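Cytochrome c, putative (Shewanella oneidensis, PDB 1SP3) is an octaheme cytochrome c that probably works as a respiratory oxidoreductase, reducing tetrathionate with electrons relayed through its covalently bound hemes. Local coordinates at residues A[36-41]-A[141-146]; A[95-100]-A[108-113]. All coordinates share one frame; numbering follows the deposited sequence.

Interaction 1 of 2, residues A[36-41]-A[141-146]. With HEC (heme c), chain F.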
loop_
_atom_site.group_PDB
_atom_site.type_symbol
_atom_site.label_atom_id
_atom_site.label_comp_id
_atom_site.label_asym_id
_atom_site.label_seq_id
_atom_site.Cartn_x
_atom_site.Cartn_y
_atom_site.Cartn_z
ATOM N N THR A 36 6.562 -6.491 -14.986
ATOM C CA THR A 36 6.010 -6.652 -13.649
ATOM C C THR A 36 5.153 -5.569 -13.203
ATOM O O THR A 36 5.161 -4.502 -13.835
ATOM C CB THR A 36 7.057 -6.807 -12.576
ATOM O OG1 THR A 36 7.660 -5.537 -12.357
ATOM C CG2 THR A 36 8.165 -7.856 -12.955
ATOM N N SER A 37 4.446 -5.775 -12.069
ATOM C CA SER A 37 3.575 -4.689 -11.578
ATOM C C SER A 37 4.353 -3.394 -11.208
ATOM O O SER A 37 3.771 -2.290 -11.195
ATOM C CB SER A 37 2.682 -5.139 -10.439
ATOM O OG SER A 37 3.434 -5.251 -9.327
ATOM N N HIS A 38 5.644 -3.501 -10.907
ATOM C CA HIS A 38 6.389 -2.249 -10.576
ATOM C C HIS A 38 6.422 -1.298 -11.747
ATOM O O HIS A 38 6.610 -0.150 -11.580
ATOM C CB HIS A 38 7.799 -2.544 -10.089
ATOM C CG HIS A 38 7.847 -2.705 -8.601
ATOM N ND1 HIS A 38 7.973 -3.933 -7.992
ATOM C CD2 HIS A 38 7.638 -1.807 -7.604
ATOM C CE1 HIS A 38 7.905 -3.771 -6.677
ATOM N NE2 HIS A 38 7.695 -2.493 -6.415
ATOM N N TRP A 39 6.319 -1.839 -12.953
ATOM C CA TRP A 39 6.280 -1.038 -14.155
ATOM C C TRP A 39 4.833 -0.810 -14.603
ATOM O O TRP A 39 4.507 0.293 -14.910
ATOM C CB TRP A 39 6.984 -1.798 -15.273
ATOM C CG TRP A 39 6.961 -1.093 -16.571
ATOM C CD1 TRP A 39 6.394 -1.541 -17.755
ATOM C CD2 TRP A 39 7.579 0.184 -16.881
ATOM N NE1 TRP A 39 6.583 -0.607 -18.733
ATOM C CE2 TRP A 39 7.334 0.442 -18.237
ATOM C CE3 TRP A 39 8.335 1.147 -16.122
ATOM C CZ2 TRP A 39 7.755 1.619 -18.861
ATOM C CZ3 TRP A 39 8.762 2.307 -16.762
ATOM C CH2 TRP A 39 8.480 2.521 -18.131
ATOM N N THR A 40 4.016 -1.845 -14.744
ATOM C CA THR A 40 2.700 -1.636 -15.295
ATOM C C THR A 40 1.690 -1.046 -14.306
ATOM O O THR A 40 0.656 -0.549 -14.762
ATOM C CB THR A 40 2.126 -2.921 -15.778
ATOM O OG1 THR A 40 2.049 -3.820 -14.649
ATOM C CG2 THR A 40 3.094 -3.621 -16.834
ATOM N N TRP A 41 1.907 -1.222 -12.985
ATOM C CA TRP A 41 0.888 -0.839 -11.991
ATOM C C TRP A 41 -0.399 -1.626 -12.209
ATOM O O TRP A 41 -1.535 -1.181 -11.876
ATOM C CB TRP A 41 0.620 0.690 -11.995
ATOM C CG TRP A 41 1.707 1.470 -11.132
ATOM C CD1 TRP A 41 2.915 0.969 -10.635
ATOM C CD2 TRP A 41 1.673 2.845 -10.769
ATOM N NE1 TRP A 41 3.577 1.951 -9.934
ATOM C CE2 TRP A 41 2.848 3.109 -9.993
ATOM C CE3 TRP A 41 0.740 3.907 -10.994
ATOM C CZ2 TRP A 41 3.127 4.356 -9.469
ATOM C CZ3 TRP A 41 1.041 5.151 -10.455
ATOM C CH2 TRP A 41 2.223 5.369 -9.689
ATOM N N SER A 141 12.014 4.541 -0.669
ATOM C CA SER A 141 11.737 5.764 -1.412
ATOM C C SER A 141 10.270 5.840 -1.865
ATOM O O SER A 141 9.745 6.914 -2.096
ATOM C CB SER A 141 12.672 5.864 -2.625
ATOM O OG SER A 141 14.035 6.020 -2.166
ATOM N N CYS A 142 9.628 4.686 -2.056
ATOM C CA CYS A 142 8.198 4.658 -2.399
ATOM C C CYS A 142 7.404 4.003 -1.331
ATOM O O CYS A 142 6.329 4.424 -1.131
ATOM C CB CYS A 142 7.940 3.895 -3.669
ATOM S SG CYS A 142 8.871 4.546 -5.092
ATOM N N HIS A 143 7.930 2.952 -0.681
ATOM C CA HIS A 143 7.196 2.209 0.379
ATOM C C HIS A 143 7.042 2.764 1.831
ATOM O O HIS A 143 6.206 2.228 2.567
ATOM C CB HIS A 143 7.644 0.744 0.427
ATOM C CG HIS A 143 7.212 -0.040 -0.772
ATOM N ND1 HIS A 143 5.948 -0.563 -0.896
ATOM C CD2 HIS A 143 7.850 -0.311 -1.938
ATOM C CE1 HIS A 143 5.818 -1.128 -2.077
ATOM N NE2 HIS A 143 6.961 -0.997 -2.725
ATOM N N PHE A 144 7.843 3.763 2.219
ATOM C CA PHE A 144 7.734 4.443 3.509
ATOM C C PHE A 144 6.909 5.726 3.521
ATOM O O PHE A 144 6.563 6.220 4.610
ATOM C CB PHE A 144 9.098 4.874 4.009
ATOM C CG PHE A 144 10.069 3.745 4.251
ATOM C CD1 PHE A 144 11.411 4.030 4.431
ATOM C CD2 PHE A 144 9.664 2.409 4.236
ATOM C CE1 PHE A 144 12.342 2.964 4.645
ATOM C CE2 PHE A 144 10.579 1.332 4.427
ATOM C CZ PHE A 144 11.916 1.616 4.645
ATOM N N TYR A 145 6.579 6.300 2.367
ATOM C CA TYR A 145 5.680 7.496 2.333
ATOM C C TYR A 145 4.317 7.294 1.519
ATOM O O TYR A 145 3.957 6.145 1.139
ATOM C CB TYR A 145 6.500 8.764 1.929
ATOM C CG TYR A 145 7.930 8.668 2.449
ATOM C CD1 TYR A 145 8.916 7.866 1.783
ATOM C CD2 TYR A 145 8.289 9.311 3.644
ATOM C CE1 TYR A 145 10.258 7.728 2.309
ATOM C CE2 TYR A 145 9.596 9.195 4.187
ATOM C CZ TYR A 145 10.584 8.398 3.539
ATOM O OH TYR A 145 11.853 8.303 4.117
ATOM N N GLY A 146 3.544 8.387 1.313
ATOM C CA GLY A 146 2.283 8.346 0.556
ATOM C C GLY A 146 2.144 9.531 -0.418
ATOM O O GLY A 146 1.098 9.731 -1.094
HETATM FE FE HEC F . 7.377 -1.826 -4.555
HETATM C CHA HEC F . 4.241 -3.035 -4.957
HETATM C CHB HEC F . 8.221 -4.710 -2.930
HETATM C CHC HEC F . 10.637 -0.888 -4.660
HETATM C CHD HEC F . 6.353 1.166 -5.849
HETATM N NA HEC F . 6.422 -3.534 -4.036
HETATM C C1A HEC F . 5.120 -3.810 -4.245
HETATM C C2A HEC F . 4.803 -5.127 -3.769
HETATM C C3A HEC F . 5.917 -5.621 -3.231
HETATM C C4A HEC F . 6.943 -4.627 -3.370
HETATM C CMA HEC F . 6.032 -6.984 -2.489
HETATM C CAA HEC F . 3.340 -5.772 -3.819
HETATM C CBA HEC F . 3.128 -6.734 -4.988
HETATM C CGA HEC F . 2.457 -6.003 -6.132
HETATM O O1A HEC F . 2.575 -6.465 -7.310
HETATM O O2A HEC F . 1.717 -5.008 -5.859
HETATM N NB HEC F . 9.101 -2.658 -3.893
HETATM C C1B HEC F . 9.238 -3.842 -3.262
HETATM C C2B HEC F . 10.616 -4.006 -2.859
HETATM C C3B HEC F . 11.291 -2.945 -3.292
HETATM C C4B HEC F . 10.344 -2.092 -3.991
HETATM C CMB HEC F . 11.024 -5.267 -2.051
HETATM C CAB HEC F . 12.832 -2.679 -3.298
HETATM C CBB HEC F . 13.591 -3.676 -3.900
HETATM N NC HEC F . 8.322 -0.211 -5.126
HETATM C C1C HEC F . 9.709 0.010 -5.102
HETATM C C2C HEC F . 9.944 1.365 -5.495
HETATM C C3C HEC F . 8.772 1.892 -5.850
HETATM C C4C HEC F . 7.708 0.948 -5.629
HETATM C CMC HEC F . 11.313 2.095 -5.509
HETATM C CAC HEC F . 8.626 3.323 -6.360
HETATM C CBC HEC F . 9.279 3.701 -7.540
HETATM N ND HEC F . 5.578 -1.018 -5.203
HETATM C C1D HEC F . 5.364 0.241 -5.742
HETATM C C2D HEC F . 4.022 0.379 -6.221
HETATM C C3D HEC F . 3.407 -0.955 -6.005
HETATM C C4D HEC F . 4.436 -1.758 -5.364
HETATM C CMD HEC F . 3.259 1.565 -6.879
HETATM C CAD HEC F . 1.959 -1.400 -6.362
HETATM C CBD HEC F . 2.163 -2.016 -7.731
HETATM C CGD HEC F . 0.815 -2.442 -8.300
HETATM O O1D HEC F . 0.349 -3.529 -7.879
HETATM O O2D HEC F . 0.177 -1.742 -9.151
#
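His-38 and His-143 point their NE2 edges at one heme c iron from opposite sides, a bis-histidine site typical of multiheme cytochromes. NE2 of His-38 lies 2.0 Å from FE, and NE2 of His-143 binds the same FE at 2.0 Å. The NE2-FE-NE2 angle is close to straight, about 174°, and the imidazole planes are turned about 77° against each other. Imidazole suits both places because its sp2 nitrogen offers a lone pair to iron. Next to His-143, Cys-142 SG is joined to the vinyl-derived CAC of the heme at 1.8 Å; the two residues close the CXXCH motif that Cys-139 opens.

On the other face, Ser-37 OG donates to propionate O1A at 2.5 Å, a rather short modelled length. With chi1 at 74°, its hydroxyl lies between the backbone N and carbonyl carbon, turned to that carboxylate. Trp-41 sets its indole obliquely against the heme methyl, NE1 3.1 Å from CMD. Lys-56, which is bonded to a neighbouring heme, lies against this indole and gives its backbone N to the heme of this contact. Behind His-38, Thr-36 caps the short helix: its OG1 accepts from His-38 N at 3.2 Å.

Helix 37-40 thus supplies one ligand and helix 136-143 the other, while strand 191-192 packs on Thr-36 and His-38 and helix 15-34 lies against Trp-39.

Interaction 2 of 2, residues A[95-100]-A[108-113]. With HEC (heme c), chain E.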
loop_
_atom_site.group_PDB
_atom_site.type_symbol
_atom_site.label_atom_id
_atom_site.label_comp_id
_atom_site.label_asym_id
_atom_site.label_seq_id
_atom_site.Cartn_x
_atom_site.Cartn_y
_atom_site.Cartn_z
ATOM N N LYS A 95 12.393 4.640 -20.696
ATOM C CA LYS A 95 11.624 5.284 -19.609
ATOM C C LYS A 95 11.602 4.542 -18.277
ATOM O O LYS A 95 10.889 4.933 -17.357
ATOM C CB LYS A 95 10.163 5.535 -20.057
ATOM C CG LYS A 95 10.065 6.447 -21.305
ATOM C CD LYS A 95 10.966 7.671 -21.175
ATOM C CE LYS A 95 10.831 8.628 -22.425
ATOM N NZ LYS A 95 11.452 9.980 -22.141
ATOM N N VAL A 96 12.372 3.471 -18.140
ATOM C CA VAL A 96 12.393 2.754 -16.853
ATOM C C VAL A 96 13.273 3.514 -15.937
ATOM O O VAL A 96 14.222 4.106 -16.407
ATOM C CB VAL A 96 12.890 1.336 -17.070
ATOM C CG1 VAL A 96 13.017 0.553 -15.753
ATOM C CG2 VAL A 96 11.934 0.679 -18.067
ATOM N N ASP A 97 12.948 3.559 -14.642
ATOM C CA ASP A 97 13.839 4.183 -13.688
ATOM C C ASP A 97 14.699 3.089 -13.033
ATOM O O ASP A 97 14.192 2.274 -12.256
ATOM C CB ASP A 97 12.988 5.002 -12.678
ATOM C CG ASP A 97 13.848 5.789 -11.648
ATOM O OD1 ASP A 97 15.071 5.451 -11.412
ATOM O OD2 ASP A 97 13.354 6.770 -11.004
ATOM N N CYS A 98 15.960 3.016 -13.424
ATOM C CA CYS A 98 16.918 2.042 -12.933
ATOM C C CYS A 98 17.569 2.504 -11.719
ATOM O O CYS A 98 18.064 1.691 -10.996
ATOM C CB CYS A 98 18.071 1.746 -13.912
ATOM S SG CYS A 98 17.396 1.092 -15.413
ATOM N N LEU A 99 17.549 3.798 -11.457
ATOM C CA LEU A 99 18.235 4.358 -10.291
ATOM C C LEU A 99 17.488 4.307 -8.960
ATOM O O LEU A 99 18.140 4.263 -7.876
ATOM C CB LEU A 99 18.580 5.812 -10.610
ATOM C CG LEU A 99 19.349 5.922 -11.918
ATOM C CD1 LEU A 99 19.404 7.436 -12.288
ATOM C CD2 LEU A 99 20.776 5.267 -11.820
ATOM N N ILE A 100 16.154 4.353 -9.018
ATOM C CA ILE A 100 15.420 4.433 -7.785
ATOM C C ILE A 100 15.689 3.174 -6.884
ATOM O O ILE A 100 15.841 3.294 -5.660
ATOM C CB ILE A 100 13.933 4.742 -8.030
ATOM C CG1 ILE A 100 13.134 4.952 -6.716
ATOM C CG2 ILE A 100 13.292 3.664 -8.857
ATOM C CD1 ILE A 100 13.348 6.293 -6.194
ATOM N N TYR A 108 19.634 10.046 -4.610
ATOM C CA TYR A 108 18.704 10.004 -5.736
ATOM C C TYR A 108 17.264 10.187 -5.220
ATOM O O TYR A 108 16.825 9.507 -4.313
ATOM C CB TYR A 108 18.867 8.763 -6.622
ATOM C CG TYR A 108 17.848 8.698 -7.766
ATOM C CD1 TYR A 108 18.066 9.342 -8.965
ATOM C CD2 TYR A 108 16.667 7.930 -7.639
ATOM C CE1 TYR A 108 17.176 9.223 -10.026
ATOM C CE2 TYR A 108 15.781 7.808 -8.717
ATOM C CZ TYR A 108 16.034 8.475 -9.883
ATOM O OH TYR A 108 15.132 8.408 -10.890
ATOM N N VAL A 109 16.575 11.176 -5.774
ATOM C CA VAL A 109 15.248 11.559 -5.320
ATOM C C VAL A 109 14.436 11.983 -6.556
ATOM O O VAL A 109 14.920 12.781 -7.379
ATOM C CB VAL A 109 15.296 12.776 -4.350
ATOM C CG1 VAL A 109 13.846 13.324 -4.068
ATOM C CG2 VAL A 109 15.963 12.407 -3.022
ATOM N N LYS A 110 13.216 11.484 -6.654
ATOM C CA LYS A 110 12.236 11.780 -7.752
ATOM C C LYS A 110 11.388 12.940 -7.252
ATOM O O LYS A 110 10.908 12.959 -6.127
ATOM C CB LYS A 110 11.343 10.552 -8.040
ATOM C CG LYS A 110 12.094 9.392 -8.732
ATOM C CD LYS A 110 11.298 8.082 -8.783
ATOM C CE LYS A 110 10.369 7.976 -9.970
ATOM N NZ LYS A 110 10.969 7.412 -11.150
ATOM N N ASP A 111 11.301 13.947 -8.089
ATOM C CA ASP A 111 10.558 15.138 -7.824
ATOM C C ASP A 111 9.064 14.791 -7.569
ATOM O O ASP A 111 8.404 14.284 -8.466
ATOM C CB ASP A 111 10.717 15.966 -9.072
ATOM C CG ASP A 111 9.934 17.263 -9.041
ATOM O OD1 ASP A 111 8.958 17.393 -8.273
ATOM O OD2 ASP A 111 10.232 18.186 -9.818
ATOM N N PRO A 112 8.551 15.108 -6.370
ATOM C CA PRO A 112 7.208 14.681 -5.898
ATOM C C PRO A 112 6.121 15.146 -6.809
ATOM O O PRO A 112 5.029 14.546 -6.745
ATOM C CB PRO A 112 6.975 15.464 -4.609
ATOM C CG PRO A 112 8.330 16.073 -4.235
ATOM C CD PRO A 112 9.253 16.003 -5.433
ATOM N N ALA A 113 6.362 16.209 -7.589
ATOM C CA ALA A 113 5.432 16.531 -8.661
ATOM C C ALA A 113 5.919 16.294 -10.085
ATOM O O ALA A 113 5.368 16.886 -11.027
ATOM C CB ALA A 113 4.876 18.019 -8.511
HETATM FE FE HEC E . 17.370 -4.175 -10.714
HETATM C CHA HEC E . 19.000 -6.946 -9.512
HETATM C CHB HEC E . 19.813 -3.932 -13.092
HETATM C CHC HEC E . 15.555 -1.691 -12.151
HETATM C CHD HEC E . 15.185 -4.153 -8.143
HETATM N NA HEC E . 19.120 -5.226 -11.191
HETATM C C1A HEC E . 19.580 -6.357 -10.584
HETATM C C2A HEC E . 20.789 -6.856 -11.258
HETATM C C3A HEC E . 21.012 -6.045 -12.276
HETATM C C4A HEC E . 19.941 -5.011 -12.249
HETATM C CMA HEC E . 22.170 -6.168 -13.323
HETATM C CAA HEC E . 21.612 -8.118 -10.874
HETATM C CBA HEC E . 20.705 -9.384 -10.991
HETATM C CGA HEC E . 20.088 -9.478 -12.380
HETATM O O1A HEC E . 20.939 -9.392 -13.300
HETATM O O2A HEC E . 18.813 -9.665 -12.577
HETATM N NB HEC E . 17.627 -3.091 -12.259
HETATM C C1B HEC E . 18.681 -3.116 -13.123
HETATM C C2B HEC E . 18.396 -2.163 -14.163
HETATM C C3B HEC E . 17.237 -1.581 -13.898
HETATM C C4B HEC E . 16.728 -2.120 -12.695
HETATM C CMB HEC E . 19.353 -1.842 -15.363
HETATM C CAB HEC E . 16.489 -0.508 -14.773
HETATM C CBB HEC E . 16.210 -0.700 -16.102
HETATM N NC HEC E . 15.615 -3.102 -10.233
HETATM C C1C HEC E . 15.071 -2.094 -10.948
HETATM C C2C HEC E . 13.930 -1.562 -10.229
HETATM C C3C HEC E . 13.797 -2.250 -9.095
HETATM C C4C HEC E . 14.878 -3.252 -9.109
HETATM C CMC HEC E . 13.065 -0.397 -10.757
HETATM C CAC HEC E . 12.764 -2.083 -7.910
HETATM C CBC HEC E . 11.450 -1.809 -8.025
HETATM N ND HEC E . 17.140 -5.350 -9.122
HETATM C C1D HEC E . 16.144 -5.140 -8.157
HETATM C C2D HEC E . 16.268 -6.136 -7.166
HETATM C C3D HEC E . 17.409 -7.037 -7.647
HETATM C C4D HEC E . 17.918 -6.444 -8.820
HETATM C CMD HEC E . 15.381 -6.354 -5.875
HETATM C CAD HEC E . 17.991 -8.265 -6.943
HETATM C CBD HEC E . 18.871 -7.705 -5.827
HETATM C CGD HEC E . 19.487 -8.727 -4.894
HETATM O O1D HEC E . 19.944 -8.313 -3.789
HETATM O O2D HEC E . 19.513 -9.933 -5.260
#
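Asp-97 OD2 is gripped by two donors, the hydroxyl of Tyr-108 and the ammonium of Lys-110, just ahead of the CXXCH heme-binding motif that begins at Cys-98. The modelled lengths, 2.4 Å from OD2 to Tyr-108 OH and 2.5 Å from OD2 to Lys-110 NZ, are doubtfully short, though the placement fits a hydrogen bond and a salt bridge. The carboxylate meets the phenol at its edge, the two planes 84° apart. Lys-110 curls back to reach it, its chain bent at chi3 (86°) and chi4, and backbone carbonyls of Gly-80 and Gly-116 accept further hydrogen bonds from NZ. A positive charge here probably helps keep the buried Asp-97 ionised.

The other oxygen caps the coming helix: OD1 accepts from Ile-100 N at 2.8 Å and, weakly, from Leu-99 N. Aspartate therefore suits the spot, one oxygen for the helix start and one for the loop 108-113. Cys-98, between Asp-97 and Leu-99, carries the thioether to the heme.

Apolar atoms hold the phenol in place. Ile-100 CB packs on Tyr-108 CE2 at 3.6 Å, and Leu-99 CB sits over the ring centre, 3.7 Å from the centroid, in a CH-pi contact.

The two contacts serve neighbouring hemes, and their centres lie 11 Å apart. Along the chain, interaction 2 is nested within the loop that interaction 1 closes, so the heme-binding turn at 95-100 sits between the two histidine-bearing segments. They also touch directly: Trp-39 CZ3 approaches Lys-95 O at 3.4 Å, and Ser-141 CB meets Ile-100 CD1 at 3.7 Å. The cofactors approach each other too: CBC of the heme tied to Cys-98 lies 3.6 Å from CHC of the heme held in interaction 1. From FE of the one heme to FE of the other is 12.0 Å. Such spacing is consistent with rapid electron transfer between the two hemes.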